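Local structure of P22 protein (Trypanosoma brucei, 3JV1) at residues R13-E18 with D169-L174; G41-T46 with T61-S66. The protein serves as an accessory factor for mitochondrial RNA editing, specific to the cytochrome oxidase subunit II transcript. All coordinates share one frame; numbering follows the deposited sequence.

Interaction 1: residues R13-E18 with D169-L174; sequences RELEDE and DYEEWL
Glu-14 and Tyr-170 meet at a polar bond beside close packing around Leu-174. The Tyr-170 hydroxyl donates to Glu-14 OE2 over 2.7 Å, OH to OE2, reaching the anti side of the carboxylate about 25° out of its plane. Glu-14 CG lies anti to the backbone N (chi1 178°), and the chain then bends; the two side chains cross at roughly a right angle. OE2 is gripped a second time by Arg-21, which also pairs with Glu-18 OE1, so one guanidinium probably offsets two carboxylates in this buried place. Branched leucine suits the adjoining position: Leu-174 presses both CD1 and CD2 on Glu-14 CG, each 3.6 Å away, and CD1 reaches on to Leu-15 CA and lies over one face of the Tyr-170 ring, toward its rim. Leu-15 CG and Leu-174 CB are 4.0 Å apart as these side chains slide past each other in opposite directions. The carboxyl carbon of Glu-18 sits at the ring edge, its group turned nearly perpendicular to the ring.

Packing slackens toward partly exposed Glu-171, where Glu-18 CG and Glu-171 CG stay 4.3 Å apart. Their carboxylates come near without touching, and Gln-167 NE2 bonds to both, bridging the like charges. The two helices run nearly antiparallel, at 151° with axes 9.6 Å apart, as in the paired terminal helices of the MAM33/p32 family.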
# COMPACT_ATOMS: atom_id res chain seq x y z
N ARG A 13 -27.25 4.99 23.46
CA ARG A 13 -26.70 5.20 24.79
C ARG A 13 -25.32 5.86 24.72
O ARG A 13 -25.02 6.79 25.46
CB ARG A 13 -26.61 3.86 25.52
CG ARG A 13 -25.79 3.88 26.81
CD ARG A 13 -25.84 2.53 27.50
NE ARG A 13 -24.81 2.38 28.52
CZ ARG A 13 -24.62 1.28 29.24
NH1 ARG A 13 -25.40 0.23 29.06
NH2 ARG A 13 -23.66 1.24 30.14
N GLU A 14 -24.47 5.37 23.82
CA GLU A 14 -23.14 5.93 23.68
C GLU A 14 -23.21 7.36 23.19
O GLU A 14 -22.51 8.22 23.70
CB GLU A 14 -22.31 5.06 22.72
CG GLU A 14 -20.89 5.57 22.44
CD GLU A 14 -20.06 5.83 23.69
OE1 GLU A 14 -20.47 5.42 24.80
OE2 GLU A 14 -18.98 6.44 23.55
N LEU A 15 -24.08 7.63 22.22
CA LEU A 15 -24.23 8.98 21.69
C LEU A 15 -24.63 9.94 22.81
O LEU A 15 -24.10 11.05 22.92
CB LEU A 15 -25.31 9.02 20.59
CG LEU A 15 -25.08 9.93 19.37
CD1 LEU A 15 -26.43 10.23 18.73
CD2 LEU A 15 -24.39 11.23 19.77
N GLU A 16 -25.58 9.51 23.64
CA GLU A 16 -26.03 10.34 24.75
C GLU A 16 -24.93 10.53 25.78
O GLU A 16 -24.73 11.64 26.26
CB GLU A 16 -27.27 9.73 25.41
CG GLU A 16 -28.48 9.64 24.50
CD GLU A 16 -29.70 9.07 25.19
OE1 GLU A 16 -29.62 7.94 25.74
OE2 GLU A 16 -30.75 9.75 25.18
N ASP A 17 -24.22 9.45 26.12
CA ASP A 17 -23.14 9.55 27.10
C ASP A 17 -22.00 10.42 26.59
O ASP A 17 -21.54 11.33 27.28
CB ASP A 17 -22.60 8.17 27.46
CG ASP A 17 -23.61 7.31 28.19
OD1 ASP A 17 -24.69 7.83 28.55
OD2 ASP A 17 -23.33 6.11 28.41
N GLU A 18 -21.54 10.14 25.37
CA GLU A 18 -20.46 10.90 24.75
C GLU A 18 -20.67 12.41 24.87
O GLU A 18 -19.77 13.13 25.31
CB GLU A 18 -20.33 10.49 23.28
CG GLU A 18 -19.35 11.31 22.47
CD GLU A 18 -17.90 11.19 22.94
OE1 GLU A 18 -17.60 10.33 23.79
OE2 GLU A 18 -17.06 11.97 22.43
N ASP A 169 -16.94 13.26 13.70
CA ASP A 169 -17.10 12.05 12.89
C ASP A 169 -17.56 10.89 13.76
O ASP A 169 -18.35 10.05 13.33
CB ASP A 169 -15.79 11.68 12.19
CG ASP A 169 -15.47 12.58 11.02
OD1 ASP A 169 -16.36 13.32 10.56
OD2 ASP A 169 -14.32 12.53 10.54
N TYR A 170 -17.05 10.85 14.99
CA TYR A 170 -17.41 9.79 15.92
C TYR A 170 -18.89 9.83 16.27
O TYR A 170 -19.55 8.80 16.31
CB TYR A 170 -16.60 9.90 17.22
CG TYR A 170 -17.01 8.87 18.24
CD1 TYR A 170 -16.99 7.51 17.93
CD2 TYR A 170 -17.44 9.25 19.51
CE1 TYR A 170 -17.37 6.55 18.86
CE2 TYR A 170 -17.82 8.29 20.46
CZ TYR A 170 -17.78 6.94 20.12
OH TYR A 170 -18.16 5.99 21.02
N GLU A 171 -19.41 11.03 16.53
CA GLU A 171 -20.82 11.17 16.87
C GLU A 171 -21.71 10.88 15.66
O GLU A 171 -22.80 10.34 15.80
CB GLU A 171 -21.11 12.57 17.39
CG GLU A 171 -20.31 12.93 18.62
CD GLU A 171 -20.69 14.28 19.19
OE1 GLU A 171 -19.88 14.86 19.95
OE2 GLU A 171 -21.81 14.76 18.90
N GLU A 172 -21.24 11.26 14.48
CA GLU A 172 -22.01 11.03 13.26
C GLU A 172 -21.99 9.52 12.99
O GLU A 172 -22.96 8.95 12.48
CB GLU A 172 -21.38 11.82 12.11
CG GLU A 172 -22.25 11.97 10.88
CD GLU A 172 -22.10 10.81 9.93
OE1 GLU A 172 -20.97 10.29 9.82
OE2 GLU A 172 -23.11 10.43 9.29
N TRP A 173 -20.88 8.88 13.36
CA TRP A 173 -20.70 7.44 13.21
C TRP A 173 -21.76 6.73 14.05
O TRP A 173 -22.50 5.88 13.56
CB TRP A 173 -19.29 7.07 13.69
CG TRP A 173 -18.94 5.61 13.66
CD1 TRP A 173 -18.49 4.89 12.59
CD2 TRP A 173 -18.91 4.72 14.78
NE1 TRP A 173 -18.17 3.61 12.97
CE2 TRP A 173 -18.42 3.48 14.31
CE3 TRP A 173 -19.25 4.85 16.13
CZ2 TRP A 173 -18.26 2.37 15.16
CZ3 TRP A 173 -19.09 3.75 16.97
CH2 TRP A 173 -18.60 2.52 16.48
N LEU A 174 -21.85 7.09 15.33
CA LEU A 174 -22.84 6.49 16.24
C LEU A 174 -24.26 6.66 15.71
O LEU A 174 -25.04 5.71 15.68
CB LEU A 174 -22.75 7.14 17.62
CG LEU A 174 -21.48 6.89 18.44
CD1 LEU A 174 -21.45 7.82 19.66
CD2 LEU A 174 -21.44 5.44 18.88

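Interaction 2: residues G41-T46 with T61-S66; sequences GVTHFT and TGEDRS
His-44 reaches out to Glu-63 tip to tip, its NE2 donating to Glu-63 OE2 over 3.0 Å. The bond is weak: the N-H points aside, with an angle of 132° at the hydrogen, although the carboxylate sits at the ring edge. Glu-63 arrives there by bending at chi2 (66°), which folds its chain back toward the histidine. The carboxylate plane is turned 46° from that of the imidazole.

One face of the His-44 ring lies on the peptide linking Thr-61 to Gly-62, with Thr-61 C and Gly-62 N both beneath the rim. Thr-61 O is 3.6 Å from His-44 CE1, and Gly-62 CA is 3.4 Å from His-44 NE2. Having no side chain, glycine can adopt the backbone angles found here, at which a CB would jam against the preceding carbonyl. Flat imidazole suits this place, since it can lie on a peptide and still offer an N-H at its edge.

Further out, Thr-61 and Gly-62 face Thr-73 together in a classic beta bulge, and Thr-73 also bonds the Thr-61 hydroxyl. On the loop side, His-44 is the centre of an inverse gamma turn, closed weakly by Phe-45 N to Thr-43 O. Phe-45 pairs its backbone with Leu-60 and sets its ring edge-to-face against Phe-161, while the His-44 backbone bonds to a second subunit.

The poor N-H angle weakens only the hydrogen bond itself; the nearby carboxylate would still tend to stabilise a protonated imidazole, though probably slightly, because Glu-63 is exposed and solvent screens its charge.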
# COMPACT_ATOMS: atom_id res chain seq x y z
N GLY A 41 -17.29 12.80 7.96
CA GLY A 41 -16.99 11.43 7.56
C GLY A 41 -15.70 11.26 6.77
O GLY A 41 -15.28 10.13 6.51
N VAL A 42 -15.10 12.37 6.36
CA VAL A 42 -13.85 12.34 5.61
C VAL A 42 -12.75 12.82 6.54
O VAL A 42 -12.72 13.99 6.92
CB VAL A 42 -13.92 13.26 4.37
CG1 VAL A 42 -12.61 13.22 3.62
CG2 VAL A 42 -15.06 12.82 3.46
N THR A 43 -11.84 11.92 6.91
CA THR A 43 -10.76 12.26 7.82
C THR A 43 -9.56 12.95 7.15
O THR A 43 -8.97 13.87 7.73
CB THR A 43 -10.31 10.99 8.61
OG1 THR A 43 -9.20 11.31 9.46
CG2 THR A 43 -9.91 9.90 7.65
N HIS A 44 -9.22 12.55 5.93
CA HIS A 44 -8.10 13.17 5.23
C HIS A 44 -8.50 14.38 4.39
O HIS A 44 -8.67 14.28 3.18
CB HIS A 44 -7.40 12.12 4.35
CG HIS A 44 -6.75 11.02 5.14
ND1 HIS A 44 -6.23 9.90 4.54
CD2 HIS A 44 -6.55 10.88 6.47
CE1 HIS A 44 -5.72 9.11 5.48
NE2 HIS A 44 -5.91 9.68 6.65
N PHE A 45 -8.64 15.53 5.04
CA PHE A 45 -9.03 16.75 4.35
C PHE A 45 -7.85 17.46 3.69
O PHE A 45 -6.68 17.11 3.89
CB PHE A 45 -9.72 17.69 5.35
CG PHE A 45 -8.84 18.12 6.49
CD1 PHE A 45 -8.01 19.23 6.37
CD2 PHE A 45 -8.85 17.42 7.70
CE1 PHE A 45 -7.19 19.63 7.43
CE2 PHE A 45 -8.04 17.81 8.77
CZ PHE A 45 -7.21 18.92 8.64
N THR A 46 -8.17 18.47 2.89
CA THR A 46 -7.13 19.23 2.21
C THR A 46 -7.32 20.72 2.48
O THR A 46 -8.44 21.19 2.65
CB THR A 46 -7.17 19.00 0.69
OG1 THR A 46 -8.36 19.60 0.16
CG2 THR A 46 -7.19 17.52 0.37
N THR A 61 -2.35 12.74 4.73
CA THR A 61 -2.16 11.44 4.10
C THR A 61 -2.28 10.27 5.07
O THR A 61 -2.24 9.11 4.65
CB THR A 61 -0.79 11.35 3.38
OG1 THR A 61 0.26 11.63 4.31
CG2 THR A 61 -0.72 12.35 2.24
N GLY A 62 -2.44 10.55 6.36
CA GLY A 62 -2.58 9.47 7.31
C GLY A 62 -2.13 9.75 8.73
O GLY A 62 -1.76 10.87 9.07
N GLU A 63 -2.18 8.70 9.54
CA GLU A 63 -1.77 8.73 10.95
C GLU A 63 -0.89 7.49 11.03
O GLU A 63 -1.22 6.47 10.44
CB GLU A 63 -2.98 8.57 11.86
CG GLU A 63 -4.12 9.55 11.58
CD GLU A 63 -4.78 9.32 10.22
OE1 GLU A 63 -5.24 8.18 9.96
OE2 GLU A 63 -4.85 10.27 9.42
N ASP A 64 0.22 7.55 11.76
CA ASP A 64 1.09 6.38 11.78
C ASP A 64 1.74 5.92 13.07
O ASP A 64 1.67 6.58 14.11
CB ASP A 64 2.21 6.59 10.75
CG ASP A 64 3.22 7.62 11.20
OD1 ASP A 64 2.79 8.71 11.66
OD2 ASP A 64 4.44 7.36 11.10
N ARG A 65 2.39 4.76 12.96
CA ARG A 65 3.14 4.08 14.01
C ARG A 65 2.47 4.02 15.38
O ARG A 65 1.79 4.96 15.78
CB ARG A 65 4.51 4.73 14.16
CG ARG A 65 5.60 3.80 14.67
CD ARG A 65 6.57 3.45 13.55
NE ARG A 65 5.89 2.88 12.38
CZ ARG A 65 6.50 2.60 11.23
NH1 ARG A 65 7.80 2.83 11.09
NH2 ARG A 65 5.81 2.08 10.22
N SER A 66 2.67 2.91 16.09
CA SER A 66 2.12 2.77 17.43
C SER A 66 2.67 4.01 18.13
O SER A 66 3.82 4.38 17.91
CB SER A 66 2.65 1.50 18.10
OG SER A 66 2.06 1.30 19.38

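In the fold
Interaction 1 and interaction 2 lie about 20 Å apart, centre to centre, yet they are joined directly: Asp-169 OD1 probably accepts a hydrogen bond from Gly-41 N at 2.8 Å. Asp-169 also forms a salt bridge with Arg-38, so helix 152-181 holds the start of the loop that carries His-44. The helix contact sits far out, about 23 Å from the centre of the chain, whereas residues 41-46 and 61-66 meet only about 6 Å from it, where the loop before strand 46-51 meets strand 54-63 of the sheet. Both regions touch a second subunit: Trp-173 bonds to Val-101 of that subunit, and Val-42 packs on its Gln-123. The two contacts thus border the same subunit interface.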